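Local coordinates for protein predicted ATPase involved in replication control, Cdc46/Mcm family (PDB 3F8T) that belongs to the MCM family of replicative helicases and, as in its relatives, probably binds ATP and single-stranded DNA, at residues Lys235-Leu240 and Arg457-Ala461; Gln228-Cys232 and Cys340-Ala344. The protein carries 2 engineered substitutions. One frame throughout, in Å; residues are numbered along the deposited sequence.

Contact 1: Lys235-Leu240 and Arg457-Ala461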
loop_
_atom_site.group_PDB
_atom_site.type_symbol
_atom_site.label_atom_id
_atom_site.label_comp_id
_atom_site.label_asym_id
_atom_site.label_seq_id
_atom_site.Cartn_x
_atom_site.Cartn_y
_atom_site.Cartn_z
ATOM N N LYS A 235 -2.621 10.630 0.524
ATOM C CA LYS A 235 -3.240 11.901 0.120
ATOM C C LYS A 235 -3.672 11.866 -1.353
ATOM O O LYS A 235 -2.849 11.781 -2.267
ATOM C CB LYS A 235 -2.293 13.076 0.414
ATOM C CG LYS A 235 -2.892 14.475 0.236
ATOM C CD LYS A 235 -1.897 15.563 0.685
ATOM C CE LYS A 235 -2.225 16.942 0.091
ATOM N NZ LYS A 235 -1.030 17.859 0.115
ATOM N N ASN A 236 -4.983 11.938 -1.551
ATOM C CA ASN A 236 -5.643 11.621 -2.814
ATOM C C ASN A 236 -5.084 12.336 -4.045
ATOM O O ASN A 236 -4.828 11.716 -5.085
ATOM C CB ASN A 236 -7.159 11.864 -2.650
ATOM C CG ASN A 236 -7.856 12.210 -3.958
ATOM O OD1 ASN A 236 -7.805 11.456 -4.933
ATOM N ND2 ASN A 236 -8.527 13.358 -3.973
ATOM N N SER A 237 -4.871 13.636 -3.903
ATOM C CA SER A 237 -4.483 14.495 -5.011
ATOM C C SER A 237 -3.001 14.376 -5.415
ATOM O O SER A 237 -2.575 15.076 -6.328
ATOM C CB SER A 237 -4.793 15.945 -4.627
ATOM O OG SER A 237 -4.148 16.261 -3.398
ATOM N N GLU A 238 -2.240 13.492 -4.753
ATOM C CA GLU A 238 -0.765 13.392 -4.909
ATOM C C GLU A 238 -0.294 12.380 -5.945
ATOM O O GLU A 238 0.801 12.518 -6.509
ATOM C CB GLU A 238 -0.111 12.954 -3.595
ATOM C CG GLU A 238 -0.396 13.838 -2.419
ATOM C CD GLU A 238 0.298 15.147 -2.554
ATOM O OE1 GLU A 238 1.517 15.173 -2.308
ATOM O OE2 GLU A 238 -0.369 16.135 -2.941
ATOM N N ARG A 239 -1.106 11.345 -6.143
ATOM C CA ARG A 239 -0.696 10.173 -6.901
ATOM C C ARG A 239 -0.687 10.461 -8.401
ATOM O O ARG A 239 -1.587 11.142 -8.903
ATOM C CB ARG A 239 -1.636 9.009 -6.568
ATOM C CG ARG A 239 -1.509 8.557 -5.103
ATOM C CD ARG A 239 -2.419 7.389 -4.786
ATOM N NE ARG A 239 -3.836 7.732 -4.870
ATOM C CZ ARG A 239 -4.519 8.348 -3.908
ATOM N NH1 ARG A 239 -3.929 8.720 -2.763
ATOM N NH2 ARG A 239 -5.801 8.596 -4.094
ATOM N N LEU A 240 0.320 9.928 -9.098
ATOM C CA LEU A 240 0.477 10.117 -10.537
ATOM C C LEU A 240 0.047 8.888 -11.305
ATOM O O LEU A 240 0.340 7.760 -10.902
ATOM C CB LEU A 240 1.932 10.446 -10.905
ATOM C CG LEU A 240 2.440 11.859 -10.585
ATOM C CD1 LEU A 240 3.931 11.838 -10.335
ATOM C CD2 LEU A 240 2.108 12.802 -11.718
ATOM N N ARG A 457 2.053 17.684 -8.967
ATOM C CA ARG A 457 2.260 16.316 -8.474
ATOM C C ARG A 457 3.653 15.799 -8.749
ATOM O O ARG A 457 4.275 15.190 -7.869
ATOM C CB ARG A 457 1.257 15.359 -9.110
ATOM C CG ARG A 457 -0.143 15.509 -8.576
ATOM C CD ARG A 457 -1.092 14.525 -9.289
ATOM N NE ARG A 457 -2.475 14.967 -9.114
ATOM C CZ ARG A 457 -3.311 15.295 -10.096
ATOM N NH1 ARG A 457 -2.954 15.208 -11.372
ATOM N NH2 ARG A 457 -4.534 15.699 -9.799
ATOM N N LEU A 458 4.136 16.018 -9.974
ATOM C CA LEU A 458 5.478 15.574 -10.340
ATOM C C LEU A 458 6.552 16.300 -9.543
ATOM O O LEU A 458 7.585 15.703 -9.198
ATOM C CB LEU A 458 5.727 15.753 -11.837
ATOM C CG LEU A 458 5.007 14.783 -12.783
ATOM C CD1 LEU A 458 4.841 15.440 -14.165
ATOM C CD2 LEU A 458 5.838 13.499 -12.886
ATOM N N ALA A 459 6.339 17.596 -9.298
ATOM C CA ALA A 459 7.298 18.377 -8.495
ATOM C C ALA A 459 7.356 17.928 -7.029
ATOM O O ALA A 459 8.440 17.870 -6.440
ATOM C CB ALA A 459 6.995 19.867 -8.592
ATOM N N LYS A 460 6.194 17.630 -6.446
ATOM C CA LYS A 460 6.123 17.060 -5.100
ATOM C C LYS A 460 6.859 15.707 -5.059
ATOM O O LYS A 460 7.621 15.432 -4.129
ATOM C CB LYS A 460 4.663 16.903 -4.662
ATOM C CG LYS A 460 3.922 18.252 -4.378
ATOM C CD LYS A 460 2.460 17.988 -3.964
ATOM C CE LYS A 460 1.758 19.246 -3.430
ATOM N NZ LYS A 460 0.267 19.002 -3.347
ATOM N N ALA A 461 6.623 14.863 -6.067
ATOM C CA ALA A 461 7.323 13.579 -6.153
ATOM C C ALA A 461 8.836 13.747 -6.190
ATOM O O ALA A 461 9.572 13.022 -5.491
ATOM C CB ALA A 461 6.832 12.766 -7.359
HETATM O O HOH W 1 -1.113 17.900 -5.587
#
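Charge dominates one end of this contact. The long, extended side chain of Lys460 carries its NZ to OE2 of Glu238, 3.0 Å away, in a salt bridge; Lys235 NZ approaches the same Glu238 OE2 at 3.6 Å, so one carboxylate oxygen sits between two ammonium groups, whose NZ atoms lie 3.9 Å apart, and eases their repulsion without cancelling both charges. The other oxygen, OE1, pairs with Arg464, one helical turn beyond Lys460. Arg457 suits its place because it can serve a carbonyl and a carboxylate together: Arg457 NE donates to Ser237 O (2.8 Å), while its NH1 forms a salt bridge with Asp372. Water 1 donates to Ser237 O and accepts from Lys460 NZ, joining the two polar clusters. Leu240 supplies the apolar end, its CD1 lying 3.6 Å from Leu458 CD2 and 4.3 Å from Ala461 CB. The loop between helix 219-229 and strand 242-245 is thus fastened to helix 449-465 of the AAA-lid, whose Leu458 also packs on helices 219-229 and 473-489.

Contact 2: Gln228-Cys232 and Cys340-Ala344; sequences QLFSC and CAVLA
This is a buried helix-to-sheet contact within the P-loop domain, where the end of helix 219-229 and the turn after it lie against strand 341-346, the middle strand of the parallel five-stranded sheet. Gln228 and Leu229 are helical; Leu229 to Cys232 then form a type I beta turn, with Cys232 N bonded to Leu229 O (3.3 Å). Gln228 O accepts both Ser231 N (2.9 Å) and Ser231 OG (2.7 Å), so serine ties the turn to the helix end. Residues 341-344 are extended, and the closest CA atoms, 6.3 Å apart, belong to Cys232 and Ala341. Gln228 has chi1 and chi2 both t, which stretches it toward the strand: its NE2 makes a weak hydrogen bond to Val342 O (2.9 Å) and also donates to Leu240 O, while its OE1 lies 3.6 Å from Leu343 CB. Ala341 directs its small methyl toward the turn, its CB 4.0 Å from Gln228 CG and 4.1 Å from Cys232 SG. Val342 points away from the turn. Such packing of a helix end on a central strand belongs to a layered alpha/beta core; the strand order 2-3-4-1-5 is that of the ASCE P-loop NTPases, to which the AAA+ proteins, including the MCM family, belong.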
loop_
_atom_site.group_PDB
_atom_site.type_symbol
_atom_site.label_atom_id
_atom_site.label_comp_id
_atom_site.label_asym_id
_atom_site.label_seq_id
_atom_site.Cartn_x
_atom_site.Cartn_y
_atom_site.Cartn_z
ATOM N N GLN A 228 6.564 8.709 -10.653
ATOM C CA GLN A 228 5.336 7.993 -10.259
ATOM C C GLN A 228 5.505 7.153 -8.968
ATOM O O GLN A 228 4.663 7.216 -8.067
ATOM C CB GLN A 228 4.790 7.133 -11.404
ATOM C CG GLN A 228 3.538 6.344 -10.989
ATOM C CD GLN A 228 3.019 5.481 -12.100
ATOM O OE1 GLN A 228 3.786 4.754 -12.737
ATOM N NE2 GLN A 228 1.705 5.556 -12.358
ATOM N N LEU A 229 6.600 6.404 -8.869
ATOM C CA LEU A 229 6.886 5.635 -7.642
ATOM C C LEU A 229 6.891 6.531 -6.410
ATOM O O LEU A 229 6.300 6.196 -5.388
ATOM C CB LEU A 229 8.225 4.893 -7.742
ATOM C CG LEU A 229 8.185 3.644 -8.646
ATOM C CD1 LEU A 229 9.626 3.211 -8.971
ATOM C CD2 LEU A 229 7.407 2.506 -8.011
ATOM N N PHE A 230 7.500 7.700 -6.550
ATOM C CA PHE A 230 7.594 8.676 -5.461
ATOM C C PHE A 230 6.305 9.480 -5.223
ATOM O O PHE A 230 6.272 10.392 -4.378
ATOM C CB PHE A 230 8.808 9.574 -5.682
ATOM C CG PHE A 230 10.108 8.911 -5.276
ATOM C CD1 PHE A 230 10.806 8.100 -6.172
ATOM C CD2 PHE A 230 10.603 9.069 -3.982
ATOM C CE1 PHE A 230 11.986 7.469 -5.785
ATOM C CE2 PHE A 230 11.790 8.450 -3.592
ATOM C CZ PHE A 230 12.483 7.653 -4.498
ATOM N N SER A 231 5.247 9.130 -5.950
ATOM C CA SER A 231 3.936 9.748 -5.718
ATOM C C SER A 231 2.996 8.815 -4.954
ATOM O O SER A 231 1.832 9.155 -4.725
ATOM C CB SER A 231 3.296 10.151 -7.042
ATOM O OG SER A 231 2.708 9.027 -7.661
ATOM N N CYS A 232 3.482 7.634 -4.592
ATOM C CA CYS A 232 2.667 6.629 -3.916
ATOM C C CYS A 232 2.346 6.996 -2.459
ATOM O O CYS A 232 2.974 6.497 -1.534
ATOM C CB CYS A 232 3.356 5.265 -3.979
ATOM S SG CYS A 232 3.247 4.491 -5.592
ATOM N N CYS A 340 -4.206 3.867 -5.376
ATOM C CA CYS A 340 -3.117 3.321 -6.193
ATOM C C CYS A 340 -2.676 4.312 -7.268
ATOM O O CYS A 340 -3.457 5.147 -7.713
ATOM C CB CYS A 340 -3.555 1.993 -6.826
ATOM S SG CYS A 340 -5.120 2.033 -7.714
ATOM N N ALA A 341 -1.411 4.240 -7.656
ATOM C CA ALA A 341 -0.914 5.015 -8.788
ATOM C C ALA A 341 -1.039 4.068 -9.980
ATOM O O ALA A 341 -0.485 2.971 -9.956
ATOM C CB ALA A 341 0.552 5.425 -8.537
ATOM N N VAL A 342 -1.788 4.475 -11.000
ATOM C CA VAL A 342 -2.074 3.589 -12.121
ATOM C C VAL A 342 -0.968 3.698 -13.183
ATOM O O VAL A 342 -0.751 4.769 -13.769
ATOM C CB VAL A 342 -3.448 3.872 -12.736
ATOM C CG1 VAL A 342 -3.648 3.053 -14.032
ATOM C CG2 VAL A 342 -4.566 3.561 -11.708
ATOM N N LEU A 343 -0.286 2.580 -13.386
ATOM C CA LEU A 343 0.706 2.429 -14.455
ATOM C C LEU A 343 0.117 1.500 -15.500
ATOM O O LEU A 343 0.132 0.290 -15.347
ATOM C CB LEU A 343 2.024 1.870 -13.924
ATOM C CG LEU A 343 3.071 1.548 -15.030
ATOM C CD1 LEU A 343 3.391 2.772 -15.881
ATOM C CD2 LEU A 343 4.298 1.015 -14.394
ATOM N N ALA A 344 -0.411 2.091 -16.556
ATOM C CA ALA A 344 -1.100 1.340 -17.591
ATOM C C ALA A 344 -0.206 1.220 -18.823
ATOM O O ALA A 344 0.742 1.991 -18.986
ATOM C CB ALA A 344 -2.370 2.020 -17.943
#

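Both contacts are largely buried, but contact 2 lies wholly within the alpha/beta core, whereas contact 1 joins that core to the AAA-lid and has exposed residues at its charged end. The chemistry follows: contact 1 relies on salt bridges, a water and leucine packing, contact 2 on small side chains and a glutamine amide. Their segments alternate along the chain, and their centres are about 9 Å apart. Leu240 couples them directly: Leu240 N probably donates to Ser231 OG (2.9 Å), Leu240 O probably accepts from Gln228 NE2 (3.0 Å), and its side chain faces the lid. Phe230 reinforces the connection by packing on Ala461.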